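Local structure of beta-porphyranase A (Bacteroides plebeius, 4AW7) at residues A125-Y130 / A172-H177; A196-E201 / E248-M253; D202-Y207 / G575-S580. The protein hydrolyses the red-algal sulfated polysaccharide porphyran at beta-D-galactose-(1->4)-alpha-L-galactose-6-sulfate linkages, releasing mostly disaccharides. One frame throughout, in Å; residues are numbered along the deposited sequence. Where two conformers were deposited one is given.

Interaction 1 of 3, residues A125-Y130 / A172-H177; sequences AWSAEY and ASIGKH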
ATOM      1  N   ALA A 125      27.704   7.935   5.432  1.00 12.93           N
ATOM      2  CA  ALA A 125      28.175   8.416   6.735  1.00 12.89           C
ATOM      3  C   ALA A 125      27.487   9.695   7.145  1.00 12.75           C
ATOM      4  O   ALA A 125      27.147   9.878   8.321  1.00 14.04           O
ATOM      5  CB  ALA A 125      29.717   8.609   6.709  1.00 13.47           C
ATOM      6  N   TRP A 126      27.233  10.590   6.202  1.00 12.63           N
ATOM      7  CA  TRP A 126      26.598  11.843   6.503  1.00 12.71           C
ATOM      8  C   TRP A 126      25.172  11.605   6.994  1.00 12.18           C
ATOM      9  O   TRP A 126      24.730  12.300   7.900  1.00 13.08           O
ATOM     10  CB  TRP A 126      26.623  12.807   5.307  1.00 12.26           C
ATOM     11  CG  TRP A 126      25.772  13.969   5.515  1.00 13.22           C
ATOM     12  CD1 TRP A 126      24.617  14.259   4.861  1.00 14.30           C
ATOM     13  CD2 TRP A 126      25.917  14.972   6.542  1.00 14.57           C
ATOM     14  NE1 TRP A 126      24.054  15.385   5.372  1.00 14.86           N
ATOM     15  CE2 TRP A 126      24.835  15.862   6.400  1.00 14.69           C
ATOM     16  CE3 TRP A 126      26.879  15.221   7.537  1.00 15.19           C
ATOM     17  CZ2 TRP A 126      24.658  16.966   7.252  1.00 17.27           C
ATOM     18  CZ3 TRP A 126      26.708  16.325   8.366  1.00 18.27           C
ATOM     19  CH2 TRP A 126      25.608  17.172   8.224  1.00 18.97           C
ATOM     20  N   SER A 127      24.401  10.702   6.380  1.00 11.76           N
ATOM     21  CA  SER A 127      23.049  10.485   6.885  0.50 11.78           C
ATOM     22  C   SER A 127      23.100  10.118   8.353  1.00 12.01           C
ATOM     23  O   SER A 127      22.293  10.607   9.141  1.00 13.01           O
ATOM     24  CB  SER A 127      22.286   9.433   6.075  0.50 11.60           C
ATOM     25  OG  SER A 127      22.792   8.108   6.199  0.50 10.52           O
ATOM     26  N   ALA A 128      24.022   9.230   8.719  1.00 12.09           N
ATOM     27  CA  ALA A 128      24.153   8.809  10.119  1.00 13.09           C
ATOM     28  C   ALA A 128      24.636   9.923  11.021  1.00 13.58           C
ATOM     29  O   ALA A 128      24.149  10.068  12.129  1.00 14.29           O
ATOM     30  CB  ALA A 128      24.990   7.572  10.247  1.00 13.73           C
ATOM     31  N   GLU A 129      25.554  10.758  10.539  1.00 13.13           N
ATOM     32  CA  GLU A 129      26.011  11.868  11.341  0.50 13.85           C
ATOM     33  C   GLU A 129      24.893  12.922  11.559  1.00 14.37           C
ATOM     34  O   GLU A 129      24.709  13.429  12.672  1.00 15.72           O
ATOM     35  CB  GLU A 129      27.264  12.427  10.658  0.50 14.53           C
ATOM     36  CG  GLU A 129      27.877  13.668  11.266  0.50 14.30           C
ATOM     37  CD  GLU A 129      28.596  13.456  12.595  0.50 16.16           C
ATOM     38  OE1 GLU A 129      28.697  12.311  13.068  0.50 17.13           O
ATOM     39  OE2 GLU A 129      29.086  14.472  13.127  0.50 20.28           O
ATOM     40  N   TYR A 130      24.149  13.235  10.506  1.00 13.95           N
ATOM     41  CA  TYR A 130      23.072  14.190  10.563  1.00 13.36           C
ATOM     42  C   TYR A 130      22.010  13.704  11.563  1.00 13.17           C
ATOM     43  O   TYR A 130      21.646  14.436  12.487  1.00 14.57           O
ATOM     44  CB  TYR A 130      22.426  14.327   9.164  1.00 13.86           C
ATOM     45  CG  TYR A 130      21.214  15.223   9.142  1.00 14.43           C
ATOM     46  CD1 TYR A 130      21.340  16.598   9.230  1.00 16.63           C
ATOM     47  CD2 TYR A 130      19.919  14.691   9.031  1.00 14.50           C
ATOM     48  CE1 TYR A 130      20.226  17.416   9.198  1.00 17.37           C
ATOM     49  CE2 TYR A 130      18.829  15.509   8.993  1.00 16.23           C
ATOM     50  CZ  TYR A 130      18.978  16.864   9.083  1.00 17.34           C
ATOM     51  OH  TYR A 130      17.899  17.713   9.064  1.00 21.08           O
ATOM     52  N   ALA A 172      22.110   1.756  -0.277  1.00  9.63           N
ATOM     53  CA  ALA A 172      22.768   0.716   0.500  1.00 10.38           C
ATOM     54  C   ALA A 172      23.689   1.314   1.543  1.00 10.79           C
ATOM     55  O   ALA A 172      23.686   0.886   2.701  1.00 11.47           O
ATOM     56  CB  ALA A 172      23.571  -0.230  -0.422  1.00 11.46           C
ATOM     57  N   SER A 173      24.468   2.313   1.144  1.00 10.64           N
ATOM     58  CA  SER A 173      25.380   2.947   2.055  1.00 10.78           C
ATOM     59  C   SER A 173      24.648   3.597   3.222  1.00 10.24           C
ATOM     60  O   SER A 173      25.071   3.560   4.377  1.00 11.52           O
ATOM     61  CB  SER A 173      26.242   3.966   1.302  1.00 11.24           C
ATOM     62  OG  SER A 173      27.104   4.600   2.220  1.00 12.62           O
ATOM     63  N   ILE A 174      23.526   4.224   2.930  1.00 10.60           N
ATOM     64  CA  ILE A 174      22.739   4.903   3.960  1.00 10.62           C
ATOM     65  C   ILE A 174      22.233   3.869   4.953  1.00 10.77           C
ATOM     66  O   ILE A 174      22.364   4.060   6.173  1.00 11.60           O
ATOM     67  CB  ILE A 174      21.592   5.720   3.337  1.00 10.27           C
ATOM     68  CG1 ILE A 174      22.169   6.944   2.608  1.00  9.93           C
ATOM     69  CG2 ILE A 174      20.563   6.110   4.428  1.00 10.92           C
ATOM     70  CD1 ILE A 174      21.225   7.624   1.662  1.00 10.96           C
ATOM     71  N   GLY A 175      21.628   2.792   4.457  1.00 10.56           N
ATOM     72  CA  GLY A 175      21.133   1.740   5.361  1.00 10.97           C
ATOM     73  C   GLY A 175      22.263   1.172   6.218  1.00 11.50           C
ATOM     74  O   GLY A 175      22.118   0.997   7.424  1.00 12.50           O
ATOM     75  N   LYS A 176      23.402   0.899   5.600  1.00 11.91           N
ATOM     76  CA  LYS A 176      24.518   0.323   6.329  1.00 12.40           C
ATOM     77  C   LYS A 176      24.978   1.247   7.442  1.00 12.37           C
ATOM     78  O   LYS A 176      25.176   0.811   8.616  1.00 13.58           O
ATOM     79  CB  LYS A 176      25.675   0.044   5.383  1.00 13.01           C
ATOM     80  CG  LYS A 176      26.818  -0.673   6.081  1.00 16.21           C
ATOM     81  CD  LYS A 176      27.973  -0.916   5.108  1.00 19.78           C
ATOM     82  CE  LYS A 176      28.690   0.396   4.757  1.00 21.57           C
ATOM     83  NZ  LYS A 176      29.944   0.217   3.941  1.00 24.53           N
ATOM     84  N   HIS A 177      25.147   2.515   7.126  1.00 12.34           N
ATOM     85  CA  HIS A 177      25.663   3.456   8.118  1.00 12.90           C
ATOM     86  C   HIS A 177      24.674   3.735   9.246  1.00 12.54           C
ATOM     87  O   HIS A 177      25.051   3.799  10.415  1.00 14.10           O
ATOM     88  CB  HIS A 177      26.093   4.755   7.463  1.00 13.01           C
ATOM     89  CG  HIS A 177      27.392   4.661   6.713  1.00 13.59           C
ATOM     90  ND1 HIS A 177      27.484   4.223   5.412  1.00 13.84           N
ATOM     91  CD2 HIS A 177      28.645   5.014   7.080  1.00 15.55           C
ATOM     92  CE1 HIS A 177      28.744   4.292   5.017  1.00 15.09           C
ATOM     93  NE2 HIS A 177      29.471   4.779   6.008  1.00 16.01           N
TER
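His177, whose ring lies against the backbone of Ala125, also grips Ser173 O one helical turn earlier with two donors. His177 N makes the ordinary helical bond to Ser173 O, 2.9 Å, while His177 ND1 gives the shorter one to the same oxygen, 2.7 Å and 159° at the hydrogen. The two donors come from opposite faces of the Ser173 carbonyl plane, and the imidazole one rises out of that plane while keeping the oxygen nearly in the ring plane. With CG anti to the carbonyl carbon (chi1 -75°), the ring folds back along its own helix to make this bond, which should fix its rotation.

So held, the imidazole turns a face to helix 120-132: Ala125 N sits 3.4 Å above its centre, and Ala125 CA is 3.5 Å from His177 CD2. Next to the ring, the CB atoms of Ala128 and His177 meet at 4.1 Å. Farther along, Ser127 OG, hydrogen-bonded to Gly124 O of its own helix, rests 3.5 Å from Ile174 CG2, although Ser127 was modelled in two conformers. Ser173 OG and Lys176 NZ hydrogen-bond to Val120 O and Gln121 OE1 of helix 120-132.

With Ala125, Ser127 and Ala128 at the interface, the segment axes come within 8.1 Å at 42°, close packing between consecutive helices on the outside of a (beta/alpha)8-type barrel.

Interaction 2 of 3, residues A196-E201 / E248-M253; sequences AYPAWE and EAVLDM. With K (potassium ion), chain F.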
ATOM      1  N   ALA A 196       8.209   4.511  -8.550  1.00 10.05           N
ATOM      2  CA  ALA A 196       7.132   5.231  -9.249  1.00 12.77           C
ATOM      3  C   ALA A 196       6.358   4.438 -10.198  1.00 14.47           C
ATOM      4  O   ALA A 196       5.223   4.782 -10.524  1.00 17.13           O
ATOM      5  CB  ALA A 196       7.746   6.365 -10.078  1.00 15.76           C
ATOM      6  N   TYR A 197       6.951   3.410 -10.727  1.00 12.16           N
ATOM      7  CA  TYR A 197       6.401   2.748 -11.982  1.00 12.00           C
ATOM      8  C   TYR A 197       6.616   1.257 -11.797  1.00 10.31           C
ATOM      9  O   TYR A 197       7.579   0.692 -12.321  1.00 11.19           O
ATOM     10  CB  TYR A 197       7.070   3.269 -13.294  1.00 13.17           C
ATOM     11  CG  TYR A 197       6.693   2.541 -14.579  1.00 13.22           C
ATOM     12  CD1 TYR A 197       5.390   2.628 -15.086  1.00 14.61           C
ATOM     13  CD2 TYR A 197       7.648   1.827 -15.328  1.00 13.02           C
ATOM     14  CE1 TYR A 197       5.037   2.020 -16.278  1.00 15.09           C
ATOM     15  CE2 TYR A 197       7.284   1.193 -16.536  1.00 12.96           C
ATOM     16  CZ  TYR A 197       5.992   1.294 -17.000  1.00 13.72           C
ATOM     17  OH  TYR A 197       5.596   0.649 -18.183  1.00 14.07           O
ATOM     18  N   PRO A 198       5.765   0.563 -11.032  1.00  9.65           N
ATOM     19  CA  PRO A 198       6.067  -0.819 -10.615  1.00  9.05           C
ATOM     20  C   PRO A 198       5.628  -1.838 -11.682  1.00  8.85           C
ATOM     21  O   PRO A 198       4.869  -2.787 -11.413  1.00  8.55           O
ATOM     22  CB  PRO A 198       5.277  -0.935  -9.322  1.00  9.41           C
ATOM     23  CG  PRO A 198       4.088  -0.079  -9.534  1.00  9.66           C
ATOM     24  CD  PRO A 198       4.634   1.133 -10.267  1.00 10.24           C
ATOM     25  N   ALA A 199       6.101  -1.617 -12.901  1.00  8.71           N
ATOM     26  CA  ALA A 199       5.759  -2.424 -14.076  1.00  8.57           C
ATOM     27  C   ALA A 199       6.672  -3.630 -14.171  1.00  7.74           C
ATOM     28  O   ALA A 199       7.451  -3.791 -15.129  1.00  8.76           O
ATOM     29  CB  ALA A 199       5.782  -1.556 -15.348  1.00 10.57           C
ATOM     30  N   TRP A 200       6.638  -4.489 -13.152  1.00  8.18           N
ATOM     31  CA  TRP A 200       7.538  -5.627 -13.051  1.00  7.47           C
ATOM     32  C   TRP A 200       7.591  -6.425 -14.344  1.00  7.92           C
ATOM     33  O   TRP A 200       8.673  -6.922 -14.762  1.00  8.68           O
ATOM     34  CB  TRP A 200       7.150  -6.539 -11.901  1.00  8.65           C
ATOM     35  CG  TRP A 200       7.049  -5.901 -10.530  1.00  7.81           C
ATOM     36  CD1 TRP A 200       6.328  -6.436  -9.493  1.00  7.51           C
ATOM     37  CD2 TRP A 200       7.710  -4.723  -9.986  1.00  7.68           C
ATOM     38  NE1 TRP A 200       6.475  -5.676  -8.374  1.00  7.66           N
ATOM     39  CE2 TRP A 200       7.323  -4.624  -8.635  1.00  7.50           C
ATOM     40  CE3 TRP A 200       8.569  -3.737 -10.494  1.00  7.63           C
ATOM     41  CZ2 TRP A 200       7.737  -3.567  -7.812  1.00  7.09           C
ATOM     42  CZ3 TRP A 200       8.972  -2.703  -9.668  1.00  8.27           C
ATOM     43  CH2 TRP A 200       8.547  -2.619  -8.351  1.00  8.20           C
ATOM     44  N   GLU A 201       6.431  -6.610 -14.952  1.00  8.60           N
ATOM     45  CA  GLU A 201       6.257  -7.396 -16.156  1.00  8.95           C
ATOM     46  C   GLU A 201       6.898  -6.809 -17.411  1.00  8.43           C
ATOM     47  O   GLU A 201       7.024  -7.557 -18.400  1.00  9.58           O
ATOM     48  CB  GLU A 201       4.751  -7.582 -16.431  1.00  8.85           C
ATOM     49  CG  GLU A 201       3.954  -6.364 -16.943  1.00  9.50           C
ATOM     50  CD  GLU A 201       3.593  -5.298 -15.915  1.00 10.06           C
ATOM     51  OE1 GLU A 201       3.945  -5.394 -14.735  1.00  9.55           O
ATOM     52  OE2 GLU A 201       2.900  -4.346 -16.290  1.00 12.14           O
ATOM     53  N   GLU A 248      -2.101  -6.087  -6.194  1.00  6.98           N
ATOM     54  CA  GLU A 248      -1.892  -7.294  -5.419  1.00  7.15           C
ATOM     55  C   GLU A 248      -0.681  -8.096  -5.903  1.00  6.64           C
ATOM     56  O   GLU A 248       0.115  -8.578  -5.123  1.00  8.05           O
ATOM     57  CB  GLU A 248      -3.164  -8.159  -5.398  1.00  8.03           C
ATOM     58  CG  GLU A 248      -4.411  -7.494  -4.769  1.00  8.82           C
ATOM     59  CD  GLU A 248      -4.494  -7.445  -3.256  1.00  9.04           C
ATOM     60  OE1 GLU A 248      -3.584  -7.936  -2.559  1.00  8.08           O
ATOM     61  OE2 GLU A 248      -5.535  -6.896  -2.800  1.00 10.52           O
ATOM     62  N   ALA A 249      -0.559  -8.244  -7.228  1.00  7.24           N
ATOM     63  CA  ALA A 249       0.597  -8.921  -7.839  1.00  7.05           C
ATOM     64  C   ALA A 249       1.884  -8.145  -7.633  1.00  7.19           C
ATOM     65  O   ALA A 249       2.939  -8.738  -7.431  1.00  7.60           O
ATOM     66  CB  ALA A 249       0.392  -9.174  -9.331  1.00  8.32           C
ATOM     67  N   VAL A 250       1.831  -6.821  -7.759  1.00  6.97           N
ATOM     68  CA  VAL A 250       3.006  -5.977  -7.579  1.00  7.12           C
ATOM     69  C   VAL A 250       3.619  -6.202  -6.186  1.00  6.95           C
ATOM     70  O   VAL A 250       4.838  -6.401  -6.048  1.00  7.41           O
ATOM     71  CB  VAL A 250       2.633  -4.492  -7.798  1.00  7.19           C
ATOM     72  CG1 VAL A 250       3.702  -3.563  -7.216  1.00  8.85           C
ATOM     73  CG2 VAL A 250       2.426  -4.227  -9.303  1.00  8.21           C
ATOM     74  N   LEU A 251       2.759  -6.155  -5.167  1.00  6.52           N
ATOM     75  CA  LEU A 251       3.249  -6.312  -3.807  1.00  6.94           C
ATOM     76  C   LEU A 251       3.580  -7.752  -3.463  1.00  6.74           C
ATOM     77  O   LEU A 251       4.579  -8.016  -2.791  1.00  7.50           O
ATOM     78  CB  LEU A 251       2.250  -5.698  -2.803  1.00  7.20           C
ATOM     79  CG  LEU A 251       1.950  -4.209  -2.991  1.00  6.90           C
ATOM     80  CD1 LEU A 251       0.958  -3.785  -1.927  1.00  8.84           C
ATOM     81  CD2 LEU A 251       3.195  -3.341  -2.981  1.00  9.22           C
ATOM     82  N   ASP A 252       2.796  -8.696  -3.976  1.00  7.17           N
ATOM     83  CA  ASP A 252       3.137 -10.097  -3.789  1.00  8.10           C
ATOM     84  C   ASP A 252       4.510 -10.437  -4.363  1.00  7.34           C
ATOM     85  O   ASP A 252       5.215 -11.257  -3.784  1.00  8.12           O
ATOM     86  CB  ASP A 252       2.097 -11.022  -4.429  1.00  7.70           C
ATOM     87  CG  ASP A 252       0.865 -11.261  -3.587  1.00  7.84           C
ATOM     88  OD1 ASP A 252       0.619 -10.517  -2.608  1.00  7.93           O
ATOM     89  OD2 ASP A 252       0.121 -12.244  -3.881  1.00  8.68           O
ATOM     90  N   MET A 253       4.906  -9.819  -5.476  1.00  7.67           N
ATOM     91  CA  MET A 253       6.212 -10.172  -6.043  1.00  7.73           C
ATOM     92  C   MET A 253       7.360  -9.757  -5.151  1.00  7.78           C
ATOM     93  O   MET A 253       8.356 -10.462  -5.010  1.00  8.62           O
ATOM     94  CB  MET A 253       6.400  -9.620  -7.433  1.00  7.86           C
ATOM     95  CG  MET A 253       7.498 -10.321  -8.214  1.00  9.34           C
ATOM     96  SD  MET A 253       7.417  -9.906  -9.986  1.00  9.12           S
ATOM     97  CE  MET A 253       8.622 -11.097 -10.624  1.00 10.00           C
TER
HETATM   98  K     K F1616       9.939   1.611 -10.547  0.50 23.32           K
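Trp200 meets Val250 and Met253 in two quite different ways. Against Val250 the indole runs at about a right angle, and its pyrrole edge points at the helix backbone: Trp200 NE1 donates to Val250 O at 2.9 Å, with an N-H...O angle of 166°. The oxygen lies close to the indole plane, and the donor arrives in the carbonyl plane on a lone pair, so both groups are well turned for the bond. It satisfies a buried indole N-H and helps to fix the ring's orientation.

Against Met253 the approach is antiparallel, the two side chains sliding past each other. The methionine extends away from its backbone with CG anti to N (chi1 -161°), which carries SD along the indole to 3.7 Å from Trp200 CD1. This is a Met-aromatic contact, with the sulfur oblique to the ring.

In the barrel-like catalytic domain, 196-201 belongs to the loop after strand 189-195, while 248-253 is part of helix 245-262, which follows the next strand, 225-233; the contact thus ties a loop to a helix of the neighbouring beta-alpha unit. Pro198 and Ala199 are each at the centre of an inverse gamma turn, and the tightly bent chain brings proline and indole onto the same valine.

One methyl of Val250 serves both: CG1, anti to the backbone N, stands 3.7 Å from Pro198 CB and also touches the indole, whereas CG2 lies 3.5 Å from Pro198 O. That same carbonyl oxygen sits over one face of the Trp200 ring, toward its rim. Trp208 meets the indole edge-to-face. Just before the proline, Tyr197 O binds the potassium ion at 3.1 Å, together with Tyr193 and Tyr207, and the proline side chain is about 6 Å from that of the substrate-binding His229.

Interaction 3 of 3, residues D202-Y207 / G575-S580; sequences DGNFNY and GGHVSS. With K (potassium ion), chain F.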
ATOM      1  N   ASP A 202       7.227  -5.521 -17.462  1.00  9.38           N
ATOM      2  CA  ASP A 202       7.741  -4.932 -18.700  1.00  8.85           C
ATOM      3  C   ASP A 202       8.966  -5.673 -19.214  1.00  9.16           C
ATOM      4  O   ASP A 202       9.819  -6.145 -18.468  1.00  9.03           O
ATOM      5  CB  ASP A 202       8.073  -3.453 -18.540  1.00  9.66           C
ATOM      6  CG  ASP A 202       6.931  -2.514 -18.825  1.00 10.75           C
ATOM      7  OD1 ASP A 202       5.825  -2.957 -19.149  1.00 15.65           O
ATOM      8  OD2 ASP A 202       7.152  -1.279 -18.690  1.00 12.89           O
ATOM      9  N   GLY A 203       9.030  -5.791 -20.534  1.00 10.20           N
ATOM     10  CA  GLY A 203      10.177  -6.421 -21.159  1.00  9.88           C
ATOM     11  C   GLY A 203      10.312  -7.885 -20.801  1.00  9.77           C
ATOM     12  O   GLY A 203      11.400  -8.383 -20.544  1.00 10.42           O
ATOM     13  N   ASN A 204       9.172  -8.574 -20.673  1.00 10.95           N
ATOM     14  CA  ASN A 204       9.210  -9.976 -20.293  0.50 11.45           C
ATOM     15  C   ASN A 204       9.864 -10.153 -18.925  1.00 10.43           C
ATOM     16  O   ASN A 204      10.625 -11.085 -18.706  1.00 11.85           O
ATOM     17  CB  ASN A 204      10.002 -10.770 -21.336  0.50 12.39           C
ATOM     18  CG  ASN A 204       9.530 -12.171 -21.459  0.50 14.91           C
ATOM     19  OD1 ASN A 204       8.330 -12.435 -21.323  0.50 18.82           O
ATOM     20  ND2 ASN A 204      10.449 -13.085 -21.772  0.50 18.34           N
ATOM     21  N   PHE A 205       9.571  -9.226 -18.009  1.00  9.49           N
ATOM     22  CA  PHE A 205      10.111  -9.147 -16.646  1.00  9.37           C
ATOM     23  C   PHE A 205      11.559  -8.675 -16.582  1.00  9.40           C
ATOM     24  O   PHE A 205      12.164  -8.652 -15.526  1.00  9.83           O
ATOM     25  CB  PHE A 205       9.873 -10.422 -15.825  1.00  9.75           C
ATOM     26  CG  PHE A 205       8.419 -10.581 -15.432  1.00  9.69           C
ATOM     27  CD1 PHE A 205       7.528 -11.162 -16.285  1.00  9.63           C
ATOM     28  CD2 PHE A 205       7.945 -10.105 -14.210  1.00  9.95           C
ATOM     29  CE1 PHE A 205       6.186 -11.275 -15.949  1.00  9.81           C
ATOM     30  CE2 PHE A 205       6.614 -10.245 -13.856  1.00  9.75           C
ATOM     31  CZ  PHE A 205       5.740 -10.829 -14.709  1.00 10.05           C
ATOM     32  N   ASN A 206      12.082  -8.182 -17.698  1.00  9.54           N
ATOM     33  CA  ASN A 206      13.366  -7.461 -17.641  1.00  8.93           C
ATOM     34  C   ASN A 206      13.292  -6.284 -16.688  1.00  9.17           C
ATOM     35  O   ASN A 206      14.272  -5.957 -16.013  1.00  9.40           O
ATOM     36  CB  ASN A 206      13.802  -6.971 -19.023  1.00 10.07           C
ATOM     37  CG  ASN A 206      15.182  -6.349 -18.998  1.00 10.39           C
ATOM     38  OD1 ASN A 206      16.145  -7.062 -18.791  1.00 12.54           O
ATOM     39  ND2 ASN A 206      15.272  -5.025 -19.152  1.00 11.94           N
ATOM     40  N   TYR A 207      12.144  -5.636 -16.617  1.00  8.56           N
ATOM     41  CA  TYR A 207      11.988  -4.469 -15.762  1.00  8.30           C
ATOM     42  C   TYR A 207      12.145  -4.876 -14.280  1.00  8.40           C
ATOM     43  O   TYR A 207      12.930  -4.284 -13.554  1.00  8.82           O
ATOM     44  CB  TYR A 207      10.680  -3.733 -16.051  1.00  7.58           C
ATOM     45  CG  TYR A 207      10.609  -2.426 -15.316  1.00  8.46           C
ATOM     46  CD1 TYR A 207      10.102  -2.307 -14.031  1.00  8.57           C
ATOM     47  CD2 TYR A 207      11.077  -1.269 -15.934  1.00  9.55           C
ATOM     48  CE1 TYR A 207      10.096  -1.101 -13.388  1.00  9.72           C
ATOM     49  CE2 TYR A 207      11.042  -0.049 -15.286  1.00 10.22           C
ATOM     50  CZ  TYR A 207      10.539   0.032 -14.007  1.00 10.45           C
ATOM     51  OH  TYR A 207      10.554   1.251 -13.357  1.00 14.01           O
ATOM     52  N   GLY A 575       4.003 -18.724 -23.018  1.00 15.14           N
ATOM     53  CA  GLY A 575       4.351 -17.308 -22.924  1.00 14.58           C
ATOM     54  C   GLY A 575       3.984 -16.737 -21.574  1.00 13.05           C
ATOM     55  O   GLY A 575       3.103 -17.226 -20.880  1.00 13.92           O
ATOM     56  N   GLY A 576       4.708 -15.695 -21.229  1.00 12.56           N
ATOM     57  CA  GLY A 576       4.507 -15.048 -19.930  1.00 11.68           C
ATOM     58  C   GLY A 576       5.150 -15.841 -18.810  1.00 11.85           C
ATOM     59  O   GLY A 576       5.917 -16.782 -19.017  1.00 12.18           O
ATOM     60  N   HIS A 577       4.884 -15.391 -17.585  1.00 11.46           N
ATOM     61  CA  HIS A 577       5.470 -15.971 -16.396  1.00 11.73           C
ATOM     62  C   HIS A 577       4.451 -16.083 -15.295  1.00 10.79           C
ATOM     63  O   HIS A 577       3.529 -15.265 -15.188  1.00 11.38           O
ATOM     64  CB  HIS A 577       6.602 -15.103 -15.852  1.00 12.01           C
ATOM     65  CG  HIS A 577       7.843 -15.086 -16.682  1.00 13.02           C
ATOM     66  ND1 HIS A 577       7.962 -14.334 -17.822  1.00 14.52           N
ATOM     67  CD2 HIS A 577       9.055 -15.649 -16.456  1.00 15.06           C
ATOM     68  CE1 HIS A 577       9.177 -14.526 -18.333  1.00 16.16           C
ATOM     69  NE2 HIS A 577       9.868 -15.298 -17.507  1.00 18.33           N
ATOM     70  N   VAL A 578       4.683 -17.083 -14.458  1.00 10.32           N
ATOM     71  CA  VAL A 578       4.075 -17.085 -13.117  1.00 10.20           C
ATOM     72  C   VAL A 578       5.059 -16.298 -12.243  1.00  9.81           C
ATOM     73  O   VAL A 578       6.181 -16.714 -12.004  1.00 11.08           O
ATOM     74  CB  VAL A 578       3.888 -18.498 -12.565  1.00 10.66           C
ATOM     75  CG1 VAL A 578       3.275 -18.418 -11.164  1.00 11.68           C
ATOM     76  CG2 VAL A 578       3.015 -19.336 -13.487  1.00 12.93           C
ATOM     77  N   SER A 579       4.646 -15.116 -11.772  1.00  9.73           N
ATOM     78  CA  SER A 579       5.554 -14.256 -10.994  1.00  9.09           C
ATOM     79  C   SER A 579       5.697 -14.704  -9.541  1.00  8.01           C
ATOM     80  O   SER A 579       6.795 -14.754  -9.024  1.00  8.74           O
ATOM     81  CB  SER A 579       5.114 -12.798 -11.101  1.00  8.64           C
ATOM     82  OG  SER A 579       3.765 -12.658 -10.692  1.00  8.62           O
ATOM     83  N   SER A 580       4.565 -15.064  -8.926  1.00  8.53           N
ATOM     84  CA  SER A 580       4.610 -15.536  -7.530  1.00  8.81           C
ATOM     85  C   SER A 580       3.425 -16.452  -7.276  1.00  8.22           C
ATOM     86  O   SER A 580       2.349 -16.332  -7.883  1.00  8.73           O
ATOM     87  CB  SER A 580       4.627 -14.368  -6.529  1.00  8.68           C
ATOM     88  OG  SER A 580       3.485 -13.533  -6.627  1.00  8.64           O
TER
HETATM   89  K     K F1616       9.939   1.611 -10.547  0.50 23.32           K
HETATM   90  O   HOH W   1       6.657 -14.441 -22.839  1.00 27.40           O
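Phe205 and His577 form the close-packed part of this contact. Their side chains slide past each other in opposite directions with the ring planes at 64°, an oblique pair whose centroids are 5.1 Å apart. The nearest atoms, Phe205 CD1 and His577 ND1, are separated by 3.6 Å. From the far side of the phenyl ring, Phe205 CE2 reaches Ser579 CB at 4.0 Å, so the buried phenylalanine spans two residues of the strand that face it.

The other side is looser and wetter. Exposed Asn204 was modelled in two conformers; in the one given, OD1 comes to the edge of the His577 ring, 3.7 Å from CE1, and a water joins the segments, donating to Asn204 OD1 at 3.0 Å and accepting from Gly576 N at 2.8 Å.

Asn204 and Phe205 are the central residues of a type I' turn, both with positive phi, and Phe205 then takes the N-cap position of helix 206-210. In the C-terminal domain, strand 577-589 runs between strands 469-484 and 503-514, with a classic bulge at Ser579 and Ser580 opposite Ser510. Phe205 packs beside this strand, touching Leu482 of strand 469-484 and Met253 of helix 245-262.

Interactions 2 and 3 are neighbours, their centres 11 Å apart, and both reach the potassium ion, through Tyr197 O and Tyr207 OH. Their first segments follow each other along the chain, from the loop after strand 189-195 into the start of helix 206-210, and Met253 of interaction 2 also touches Phe205 and Ser579. Interaction 1 lies well apart, about 16 Å from interaction 2 between nearest atoms. Chemistry follows place: in interaction 1, on the barrel's outer layer, the two segments meet by van der Waals contact, with polar ties to the adjoining Val120 and Gln121; the wholly buried interaction 2 carries a direct indole-to-carbonyl bond; interaction 3, partly open to solvent where barrel and C-terminal domain meet, relies on aromatic packing and a bridging water.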